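Putative agmatine deiminase (Streptococcus mutans, PDB 2EWO) probably catalyses hydrolysis of the guanidinium group of agmatine, giving N-carbamoylputrescine and ammonia, as an agmatine deiminase of the guanidine-group-modifying family. Local coordinates at residues P10-P18 with T104-R114; G163-L174 with H222-P232. All coordinates share one frame; numbering follows the deposited sequence.

Contact 1 (P10-P18 with T104-R114); sequences PKQDGFRMP and TFLVNDKGDLR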
loop_
_atom_site.group_PDB
_atom_site.type_symbol
_atom_site.label_atom_id
_atom_site.label_comp_id
_atom_site.label_asym_id
_atom_site.label_seq_id
_atom_site.Cartn_x
_atom_site.Cartn_y
_atom_site.Cartn_z
ATOM N N PRO A 10 -21.107 10.053 -28.494
ATOM C CA PRO A 10 -20.546 9.305 -29.623
ATOM C C PRO A 10 -21.428 9.298 -30.878
ATOM O O PRO A 10 -20.919 9.325 -31.999
ATOM C CB PRO A 10 -20.352 7.911 -29.036
ATOM C CG PRO A 10 -19.982 8.208 -27.633
ATOM C CD PRO A 10 -20.977 9.278 -27.248
ATOM N N LYS A 11 -22.746 9.261 -30.686
ATOM C CA LYS A 11 -23.674 9.254 -31.811
ATOM C C LYS A 11 -23.488 10.517 -32.641
ATOM O O LYS A 11 -23.405 10.458 -33.863
ATOM C CB LYS A 11 -25.126 9.174 -31.322
ATOM C CG LYS A 11 -26.169 9.179 -32.450
ATOM C CD LYS A 11 -27.584 9.441 -31.936
ATOM C CE LYS A 11 -28.152 8.255 -31.165
ATOM N NZ LYS A 11 -28.490 7.115 -32.057
ATOM N N GLN A 12 -23.420 11.657 -31.964
ATOM C CA GLN A 12 -23.245 12.932 -32.636
ATOM C C GLN A 12 -21.833 13.062 -33.166
ATOM O O GLN A 12 -21.619 13.557 -34.275
ATOM C CB GLN A 12 -23.500 14.069 -31.662
ATOM C CG GLN A 12 -24.644 13.800 -30.733
ATOM C CD GLN A 12 -24.495 14.546 -29.429
ATOM O OE1 GLN A 12 -25.264 14.338 -28.493
ATOM N NE2 GLN A 12 -23.503 15.423 -29.359
ATOM N N ASP A 13 -20.870 12.620 -32.360
ATOM C CA ASP A 13 -19.451 12.692 -32.721
ATOM C C ASP A 13 -19.050 11.729 -33.836
ATOM O O ASP A 13 -17.931 11.793 -34.344
ATOM C CB ASP A 13 -18.585 12.436 -31.482
ATOM C CG ASP A 13 -18.638 13.579 -30.486
ATOM O OD1 ASP A 13 -19.741 14.116 -30.261
ATOM O OD2 ASP A 13 -17.576 13.928 -29.926
ATOM N N GLY A 14 -19.967 10.840 -34.211
ATOM C CA GLY A 14 -19.680 9.894 -35.269
ATOM C C GLY A 14 -18.775 8.746 -34.863
ATOM O O GLY A 14 -17.793 8.457 -35.547
ATOM N N PHE A 15 -19.080 8.108 -33.737
ATOM C CA PHE A 15 -18.300 6.961 -33.277
ATOM C C PHE A 15 -19.264 5.829 -32.969
ATOM O O PHE A 15 -20.454 6.064 -32.762
ATOM C CB PHE A 15 -17.476 7.299 -32.033
ATOM C CG PHE A 15 -16.296 8.190 -32.306
ATOM C CD1 PHE A 15 -16.482 9.510 -32.721
ATOM C CD2 PHE A 15 -14.998 7.720 -32.131
ATOM C CE1 PHE A 15 -15.395 10.348 -32.953
ATOM C CE2 PHE A 15 -13.902 8.550 -32.362
ATOM C CZ PHE A 15 -14.103 9.869 -32.773
ATOM N N ARG A 16 -18.747 4.605 -32.937
ATOM C CA ARG A 16 -19.574 3.426 -32.690
ATOM C C ARG A 16 -18.763 2.231 -32.227
ATOM O O ARG A 16 -17.720 1.921 -32.801
ATOM C CB ARG A 16 -20.316 3.027 -33.975
ATOM C CG ARG A 16 -19.428 3.046 -35.228
ATOM C CD ARG A 16 -20.072 2.374 -36.433
ATOM N NE ARG A 16 -19.897 0.923 -36.413
ATOM C CZ ARG A 16 -18.751 0.299 -36.674
ATOM N NH1 ARG A 16 -17.671 1.001 -36.986
ATOM N NH2 ARG A 16 -18.674 -1.026 -36.608
HETATM N N MSE A 17 -19.249 1.556 -31.191
HETATM C CA MSE A 17 -18.567 0.374 -30.699
HETATM C C MSE A 17 -18.629 -0.641 -31.837
HETATM O O MSE A 17 -19.712 -1.116 -32.193
HETATM C CB MSE A 17 -19.270 -0.185 -29.463
HETATM C CG MSE A 17 -18.714 -1.537 -29.011
HETATM SE SE MSE A 17 -19.606 -2.313 -27.443
HETATM C CE MSE A 17 -18.175 -3.467 -26.780
ATOM N N PRO A 18 -17.466 -0.979 -32.425
ATOM C CA PRO A 18 -17.338 -1.926 -33.531
ATOM C C PRO A 18 -17.505 -3.333 -33.002
ATOM O O PRO A 18 -17.216 -3.587 -31.838
ATOM C CB PRO A 18 -15.921 -1.679 -34.006
ATOM C CG PRO A 18 -15.210 -1.550 -32.699
ATOM C CD PRO A 18 -16.126 -0.581 -31.950
ATOM N N THR A 104 -14.765 0.838 -22.911
ATOM C CA THR A 104 -15.488 0.272 -24.040
ATOM C C THR A 104 -15.154 1.192 -25.193
ATOM O O THR A 104 -15.831 2.192 -25.412
ATOM C CB THR A 104 -17.023 0.297 -23.781
ATOM O OG1 THR A 104 -17.330 -0.472 -22.611
ATOM C CG2 THR A 104 -17.786 -0.270 -24.956
ATOM N N PHE A 105 -14.099 0.856 -25.926
ATOM C CA PHE A 105 -13.648 1.677 -27.052
ATOM C C PHE A 105 -14.671 2.009 -28.144
ATOM O O PHE A 105 -15.742 1.414 -28.233
ATOM C CB PHE A 105 -12.429 1.027 -27.679
ATOM C CG PHE A 105 -11.340 0.759 -26.699
ATOM C CD1 PHE A 105 -11.303 -0.433 -25.989
ATOM C CD2 PHE A 105 -10.346 1.695 -26.481
ATOM C CE1 PHE A 105 -10.286 -0.697 -25.070
ATOM C CE2 PHE A 105 -9.326 1.444 -25.566
ATOM C CZ PHE A 105 -9.298 0.241 -24.859
ATOM N N LEU A 106 -14.328 2.991 -28.963
ATOM C CA LEU A 106 -15.194 3.421 -30.041
ATOM C C LEU A 106 -14.327 3.709 -31.250
ATOM O O LEU A 106 -13.099 3.657 -31.174
ATOM C CB LEU A 106 -15.959 4.687 -29.644
ATOM C CG LEU A 106 -16.826 4.624 -28.382
ATOM C CD1 LEU A 106 -17.257 6.020 -28.009
ATOM C CD2 LEU A 106 -18.037 3.732 -28.608
ATOM N N VAL A 107 -14.964 4.019 -32.370
ATOM C CA VAL A 107 -14.225 4.316 -33.580
ATOM C C VAL A 107 -15.108 5.138 -34.512
ATOM O O VAL A 107 -16.325 4.984 -34.524
ATOM C CB VAL A 107 -13.777 3.014 -34.260
ATOM C CG1 VAL A 107 -14.986 2.164 -34.589
ATOM C CG2 VAL A 107 -12.965 3.339 -35.505
ATOM N N ASN A 108 -14.485 6.030 -35.271
ATOM C CA ASN A 108 -15.207 6.893 -36.194
ATOM C C ASN A 108 -15.037 6.411 -37.634
ATOM O O ASN A 108 -15.508 7.044 -38.583
ATOM C CB ASN A 108 -14.719 8.343 -36.032
ATOM C CG ASN A 108 -13.220 8.500 -36.293
ATOM O OD1 ASN A 108 -12.418 7.646 -35.923
ATOM N ND2 ASN A 108 -12.844 9.603 -36.914
ATOM N N ASP A 109 -14.355 5.278 -37.776
ATOM C CA ASP A 109 -14.117 4.656 -39.073
ATOM C C ASP A 109 -13.288 5.563 -39.967
ATOM O O ASP A 109 -13.378 5.501 -41.192
ATOM C CB ASP A 109 -15.457 4.326 -39.747
ATOM C CG ASP A 109 -16.340 3.405 -38.891
ATOM O OD1 ASP A 109 -15.816 2.375 -38.387
ATOM O OD2 ASP A 109 -17.555 3.706 -38.741
ATOM N N LYS A 110 -12.468 6.395 -39.338
ATOM C CA LYS A 110 -11.627 7.345 -40.057
ATOM C C LYS A 110 -10.236 7.355 -39.456
ATOM O O LYS A 110 -9.410 8.216 -39.780
ATOM C CB LYS A 110 -12.236 8.734 -39.942
ATOM C CG LYS A 110 -13.662 8.816 -40.419
ATOM C CD LYS A 110 -14.390 9.900 -39.674
ATOM C CE LYS A 110 -15.499 10.522 -40.508
ATOM N NZ LYS A 110 -14.990 11.509 -41.521
ATOM N N GLY A 111 -10.000 6.399 -38.560
ATOM C CA GLY A 111 -8.710 6.280 -37.900
ATOM C C GLY A 111 -8.710 6.605 -36.412
ATOM O O GLY A 111 -8.024 5.943 -35.631
ATOM N N ASP A 112 -9.475 7.624 -36.025
ATOM C CA ASP A 112 -9.557 8.059 -34.631
ATOM C C ASP A 112 -10.108 6.956 -33.707
ATOM O O ASP A 112 -10.972 6.170 -34.101
ATOM C CB ASP A 112 -10.437 9.324 -34.517
ATOM C CG ASP A 112 -10.043 10.433 -35.521
ATOM O OD1 ASP A 112 -8.919 10.387 -36.087
ATOM O OD2 ASP A 112 -10.864 11.361 -35.735
ATOM N N LEU A 113 -9.590 6.896 -32.482
ATOM C CA LEU A 113 -10.038 5.914 -31.493
ATOM C C LEU A 113 -10.480 6.632 -30.221
ATOM O O LEU A 113 -9.673 7.264 -29.545
ATOM C CB LEU A 113 -8.915 4.932 -31.145
ATOM C CG LEU A 113 -9.231 3.953 -29.998
ATOM C CD1 LEU A 113 -10.312 2.977 -30.430
ATOM C CD2 LEU A 113 -7.976 3.197 -29.592
ATOM N N ARG A 114 -11.765 6.522 -29.905
ATOM C CA ARG A 114 -12.339 7.145 -28.725
ATOM C C ARG A 114 -12.705 6.047 -27.727
ATOM O O ARG A 114 -12.191 4.937 -27.817
ATOM C CB ARG A 114 -13.587 7.904 -29.133
ATOM C CG ARG A 114 -13.618 9.322 -28.681
ATOM C CD ARG A 114 -13.139 10.275 -29.741
ATOM N NE ARG A 114 -14.114 11.350 -29.882
ATOM C CZ ARG A 114 -13.836 12.573 -30.318
ATOM N NH1 ARG A 114 -12.593 12.891 -30.670
ATOM N NH2 ARG A 114 -14.804 13.483 -30.382
#

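Contact 2 (G163-L174 with H222-P232); sequences GSIHVDGEGTVL and HIDDVACFIRP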
loop_
_atom_site.group_PDB
_atom_site.type_symbol
_atom_site.label_atom_id
_atom_site.label_comp_id
_atom_site.label_asym_id
_atom_site.label_seq_id
_atom_site.Cartn_x
_atom_site.Cartn_y
_atom_site.Cartn_z
ATOM N N GLY A 163 -19.241 -6.487 -19.949
ATOM C CA GLY A 163 -19.849 -7.771 -20.251
ATOM C C GLY A 163 -21.340 -7.904 -19.978
ATOM O O GLY A 163 -21.790 -8.958 -19.551
ATOM N N SER A 164 -22.117 -6.849 -20.207
ATOM C CA SER A 164 -23.563 -6.909 -19.989
ATOM C C SER A 164 -24.227 -6.464 -21.283
ATOM O O SER A 164 -25.446 -6.293 -21.365
ATOM C CB SER A 164 -23.991 -5.975 -18.843
ATOM O OG SER A 164 -24.143 -4.627 -19.272
ATOM N N ILE A 165 -23.404 -6.268 -22.300
ATOM C CA ILE A 165 -23.901 -5.831 -23.581
ATOM C C ILE A 165 -23.037 -6.353 -24.725
ATOM O O ILE A 165 -21.805 -6.332 -24.657
ATOM C CB ILE A 165 -23.957 -4.297 -23.636
ATOM C CG1 ILE A 165 -22.579 -3.718 -23.313
ATOM C CG2 ILE A 165 -24.987 -3.790 -22.657
ATOM C CD1 ILE A 165 -22.382 -2.314 -23.813
ATOM N N HIS A 166 -23.703 -6.846 -25.765
ATOM C CA HIS A 166 -23.037 -7.366 -26.952
ATOM C C HIS A 166 -23.553 -6.598 -28.152
ATOM O O HIS A 166 -24.761 -6.384 -28.303
ATOM C CB HIS A 166 -23.318 -8.853 -27.129
ATOM C CG HIS A 166 -22.361 -9.741 -26.395
ATOM N ND1 HIS A 166 -20.993 -9.646 -26.545
ATOM C CD2 HIS A 166 -22.575 -10.773 -25.546
ATOM C CE1 HIS A 166 -20.408 -10.585 -25.824
ATOM N NE2 HIS A 166 -21.346 -11.284 -25.209
ATOM N N VAL A 167 -22.624 -6.197 -29.014
ATOM C CA VAL A 167 -22.963 -5.400 -30.184
ATOM C C VAL A 167 -22.506 -5.965 -31.526
ATOM O O VAL A 167 -21.541 -6.722 -31.613
ATOM C CB VAL A 167 -22.375 -3.979 -30.032
ATOM C CG1 VAL A 167 -22.948 -3.056 -31.086
ATOM C CG2 VAL A 167 -22.662 -3.453 -28.649
ATOM N N ASP A 168 -23.233 -5.585 -32.570
ATOM C CA ASP A 168 -22.909 -5.987 -33.924
ATOM C C ASP A 168 -22.622 -4.679 -34.673
ATOM O O ASP A 168 -23.230 -3.640 -34.388
ATOM C CB ASP A 168 -24.079 -6.759 -34.570
ATOM C CG ASP A 168 -25.270 -5.866 -34.930
ATOM O OD1 ASP A 168 -25.914 -5.305 -34.023
ATOM O OD2 ASP A 168 -25.562 -5.734 -36.134
ATOM N N GLY A 169 -21.679 -4.729 -35.610
ATOM C CA GLY A 169 -21.320 -3.542 -36.367
ATOM C C GLY A 169 -22.368 -2.441 -36.447
ATOM O O GLY A 169 -22.094 -1.301 -36.068
ATOM N N GLU A 170 -23.572 -2.773 -36.919
ATOM C CA GLU A 170 -24.634 -1.773 -37.070
ATOM C C GLU A 170 -25.657 -1.637 -35.946
ATOM O O GLU A 170 -26.014 -2.606 -35.281
ATOM C CB GLU A 170 -25.370 -1.969 -38.402
ATOM C CG GLU A 170 -25.573 -3.423 -38.836
ATOM C CD GLU A 170 -24.417 -3.955 -39.690
ATOM O OE1 GLU A 170 -23.275 -4.021 -39.181
ATOM O OE2 GLU A 170 -24.654 -4.304 -40.870
ATOM N N GLY A 171 -26.119 -0.400 -35.771
ATOM C CA GLY A 171 -27.084 -0.025 -34.744
ATOM C C GLY A 171 -27.895 -1.043 -33.961
ATOM O O GLY A 171 -29.120 -0.943 -33.894
ATOM N N THR A 172 -27.237 -2.008 -33.339
ATOM C CA THR A 172 -27.971 -2.996 -32.565
ATOM C C THR A 172 -27.119 -3.547 -31.442
ATOM O O THR A 172 -25.933 -3.803 -31.624
ATOM C CB THR A 172 -28.443 -4.167 -33.445
ATOM O OG1 THR A 172 -29.258 -3.669 -34.515
ATOM C CG2 THR A 172 -29.262 -5.155 -32.618
ATOM N N VAL A 173 -27.723 -3.729 -30.277
ATOM C CA VAL A 173 -26.990 -4.257 -29.144
ATOM C C VAL A 173 -27.844 -5.288 -28.427
ATOM O O VAL A 173 -29.072 -5.261 -28.522
ATOM C CB VAL A 173 -26.597 -3.129 -28.170
ATOM C CG1 VAL A 173 -27.843 -2.434 -27.640
ATOM C CG2 VAL A 173 -25.762 -3.689 -27.042
ATOM N N LEU A 174 -27.190 -6.206 -27.724
ATOM C CA LEU A 174 -27.886 -7.253 -26.979
ATOM C C LEU A 174 -27.752 -7.096 -25.466
ATOM O O LEU A 174 -26.747 -7.516 -24.890
ATOM C CB LEU A 174 -27.345 -8.629 -27.379
ATOM C CG LEU A 174 -27.854 -9.225 -28.690
ATOM C CD1 LEU A 174 -27.131 -10.542 -29.000
ATOM C CD2 LEU A 174 -29.350 -9.446 -28.566
ATOM N N HIS A 222 -25.838 -11.223 -16.621
ATOM C CA HIS A 222 -25.194 -10.570 -17.751
ATOM C C HIS A 222 -25.522 -11.369 -19.012
ATOM O O HIS A 222 -25.798 -12.572 -18.939
ATOM C CB HIS A 222 -23.682 -10.540 -17.554
ATOM C CG HIS A 222 -23.192 -9.369 -16.759
ATOM N ND1 HIS A 222 -21.858 -9.180 -16.469
ATOM C CD2 HIS A 222 -23.847 -8.310 -16.231
ATOM C CE1 HIS A 222 -21.712 -8.051 -15.798
ATOM N NE2 HIS A 222 -22.906 -7.504 -15.641
ATOM N N ILE A 223 -25.475 -10.706 -20.164
ATOM C CA ILE A 223 -25.783 -11.366 -21.431
ATOM C C ILE A 223 -24.574 -12.075 -22.046
ATOM O O ILE A 223 -24.731 -12.952 -22.896
ATOM C CB ILE A 223 -26.353 -10.355 -22.462
ATOM C CG1 ILE A 223 -27.099 -11.099 -23.564
ATOM C CG2 ILE A 223 -25.225 -9.555 -23.101
ATOM C CD1 ILE A 223 -27.968 -10.198 -24.389
ATOM N N ASP A 224 -23.375 -11.698 -21.608
ATOM C CA ASP A 224 -22.147 -12.292 -22.127
ATOM C C ASP A 224 -21.949 -13.702 -21.583
ATOM O O ASP A 224 -20.836 -14.222 -21.552
ATOM C CB ASP A 224 -20.935 -11.398 -21.792
ATOM C CG ASP A 224 -20.443 -11.569 -20.365
ATOM O OD1 ASP A 224 -21.230 -12.025 -19.516
ATOM O OD2 ASP A 224 -19.270 -11.232 -20.088
ATOM N N ASP A 225 -23.046 -14.313 -21.157
ATOM C CA ASP A 225 -23.012 -15.669 -20.628
ATOM C C ASP A 225 -23.996 -16.543 -21.413
ATOM O O ASP A 225 -23.805 -17.753 -21.560
ATOM C CB ASP A 225 -23.389 -15.665 -19.136
ATOM C CG ASP A 225 -22.178 -15.523 -18.214
ATOM O OD1 ASP A 225 -21.394 -14.561 -18.381
ATOM O OD2 ASP A 225 -22.008 -16.370 -17.307
ATOM N N VAL A 226 -25.039 -15.915 -21.939
ATOM C CA VAL A 226 -26.062 -16.641 -22.670
ATOM C C VAL A 226 -25.953 -16.561 -24.189
ATOM O O VAL A 226 -26.215 -17.542 -24.878
ATOM C CB VAL A 226 -27.464 -16.149 -22.261
ATOM C CG1 VAL A 226 -27.651 -16.296 -20.756
ATOM C CG2 VAL A 226 -27.641 -14.704 -22.679
ATOM N N ALA A 227 -25.562 -15.406 -24.715
ATOM C CA ALA A 227 -25.476 -15.240 -26.165
ATOM C C ALA A 227 -24.567 -14.083 -26.583
ATOM O O ALA A 227 -24.003 -13.395 -25.736
ATOM C CB ALA A 227 -26.885 -15.015 -26.729
ATOM N N CYS A 228 -24.442 -13.879 -27.894
ATOM C CA CYS A 228 -23.623 -12.802 -28.463
ATOM C C CYS A 228 -23.723 -12.778 -29.980
ATOM O O CYS A 228 -24.367 -13.634 -30.588
ATOM C CB CYS A 228 -22.153 -12.969 -28.086
ATOM S SG CYS A 228 -21.394 -14.387 -28.850
ATOM N N PHE A 229 -23.067 -11.796 -30.588
ATOM C CA PHE A 229 -23.065 -11.642 -32.040
ATOM C C PHE A 229 -21.813 -12.270 -32.661
ATOM O O PHE A 229 -20.695 -11.795 -32.445
ATOM C CB PHE A 229 -23.140 -10.156 -32.403
ATOM C CG PHE A 229 -24.541 -9.638 -32.587
ATOM C CD1 PHE A 229 -25.235 -9.885 -33.767
ATOM C CD2 PHE A 229 -25.161 -8.890 -31.593
ATOM C CE1 PHE A 229 -26.533 -9.390 -33.962
ATOM C CE2 PHE A 229 -26.458 -8.390 -31.776
ATOM C CZ PHE A 229 -27.144 -8.642 -32.964
ATOM N N ILE A 230 -21.996 -13.338 -33.428
ATOM C CA ILE A 230 -20.857 -13.990 -34.069
ATOM C C ILE A 230 -20.553 -13.363 -35.420
ATOM O O ILE A 230 -19.502 -13.603 -36.004
ATOM C CB ILE A 230 -21.108 -15.487 -34.276
ATOM C CG1 ILE A 230 -22.550 -15.697 -34.737
ATOM C CG2 ILE A 230 -20.787 -16.250 -33.001
ATOM C CD1 ILE A 230 -22.911 -17.144 -34.955
ATOM N N ARG A 231 -21.478 -12.538 -35.895
ATOM C CA ARG A 231 -21.342 -11.862 -37.175
ATOM C C ARG A 231 -22.575 -10.971 -37.273
ATOM O O ARG A 231 -23.632 -11.315 -36.742
ATOM C CB ARG A 231 -21.333 -12.895 -38.304
ATOM C CG ARG A 231 -21.198 -12.332 -39.709
ATOM C CD ARG A 231 -21.142 -13.454 -40.735
ATOM N NE ARG A 231 -20.094 -14.432 -40.425
ATOM C CZ ARG A 231 -20.269 -15.539 -39.706
ATOM N NH1 ARG A 231 -21.466 -15.829 -39.211
ATOM N NH2 ARG A 231 -19.247 -16.363 -39.479
ATOM N N PRO A 232 -22.459 -9.814 -37.942
ATOM C CA PRO A 232 -23.619 -8.919 -38.060
ATOM C C PRO A 232 -24.837 -9.624 -38.647
ATOM O O PRO A 232 -24.962 -9.768 -39.857
ATOM C CB PRO A 232 -23.096 -7.774 -38.932
ATOM C CG PRO A 232 -21.951 -8.395 -39.695
ATOM C CD PRO A 232 -21.298 -9.292 -38.682
#

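Contact 1 (P10-P18 with T104-R114)
Phe15 lies sandwiched between Asn108 and Arg114, and the guanidinium of Arg114 is held in turn by a carboxylate and a tyrosine. Asn108 CB sits over the centre of one ring face, 3.6 Å from the Phe15 centroid, and the guanidinium of Arg114 covers the opposite face, its plane only 13° from that of the ring. This guanidinium is also gripped from its edge: Arg114 NH2 reaches Asp13 OD2 at 2.8 Å, a salt bridge lying in the guanidinium plane and using the oxygen's anti lone pair. Tyr153 OH takes Arg114 NE, while Asp13 OD1 is bonded to Thr8 OG1, so both carboxylate oxygens are engaged.

Arg16 makes a second ionic link, from NH1 to Asp109 OD1 at 2.7 Å. Its chain starts out away from 104-114 and bends at chi3 (-83°), which swings the guanidinium back to the carboxylate. Glu22 and the carbonyl of Gly169 take its NH2 and NE, leaving each nitrogen with an acceptor. Arg16 N donates to Val107 O (2.9 Å), which also receives a CA-H...O contact from Phe15. Apart from these polar links, Leu106 CD1 packs on Pro10 CG at 3.5 Å. The N-terminal arm thus runs antiparallel along strand 104-107, an outermost strand of a four-stranded mixed sheet, and covers the edge of a beta hairpin formed with strand 113-119.

Contact 2 (G163-L174 with H222-P232)
The His-X-Asp sequence at His222-Ile223-Asp224, a signature of the guanidine-modifying enzymes with the pentein fold, here meets a beta hairpin of strands 165-168 and 172-176. Further along, strand 227-229 runs beside strand 165-168 with axes 6.1 Å apart and 28° from parallel, yet no hydrogen bond joins the two segments; the strands belong to different small sheets, and side chains fill the seam.

At the signature end, Ser164 CB lies over a face of the His222 ring, 3.9 Å from its centroid, with Ser164 OG held by the carbonyl of Glu161. Trp123 also meets the His222 ring, at a steep angle, and Gly163 N is bonded to Asp100. Ile223 sets its CD1 methyl against Leu174, 3.4 Å from Leu174 CB, while its backbone O accepts from both Val226 N and Ala227 N and so fixes the turn into the strand. His166 is covered by Cys228, whose CB stands 3.4 Å from the centroid of the imidazole, over the face; the ring also meets that of His360.

Phe229 carries the far end. Leu174 CG approaches Phe229 CE2 at 3.5 Å, obliquely to the ring. The setting of the Asp168 carboxylate is doubtful at this resolution, and the contact rests on its methylene carbon. Directly over the ring centre, Asp168 CB lies 3.5 Å from the Phe229 centroid.

Contacts 1 and 2 show how a peripheral arm can be tied to a buried core through one strand pair. Their centres lie about 17 Å apart, contact 1 about 20 Å from the centre of the chain and contact 2 about 10 Å. They meet at the hairpin of 163-174: Arg16 NE reaches Gly169 O at 3.1 Å, a probable hydrogen bond to the hairpin turn, and Met17 SE packs against Val167 CG2 at 3.5 Å. Contact 2 holds the His-X-Asp signature and therefore probably borders the active site expected for this family; contact 1 acts on the outer side, joining the N-terminal arm to that same hairpin.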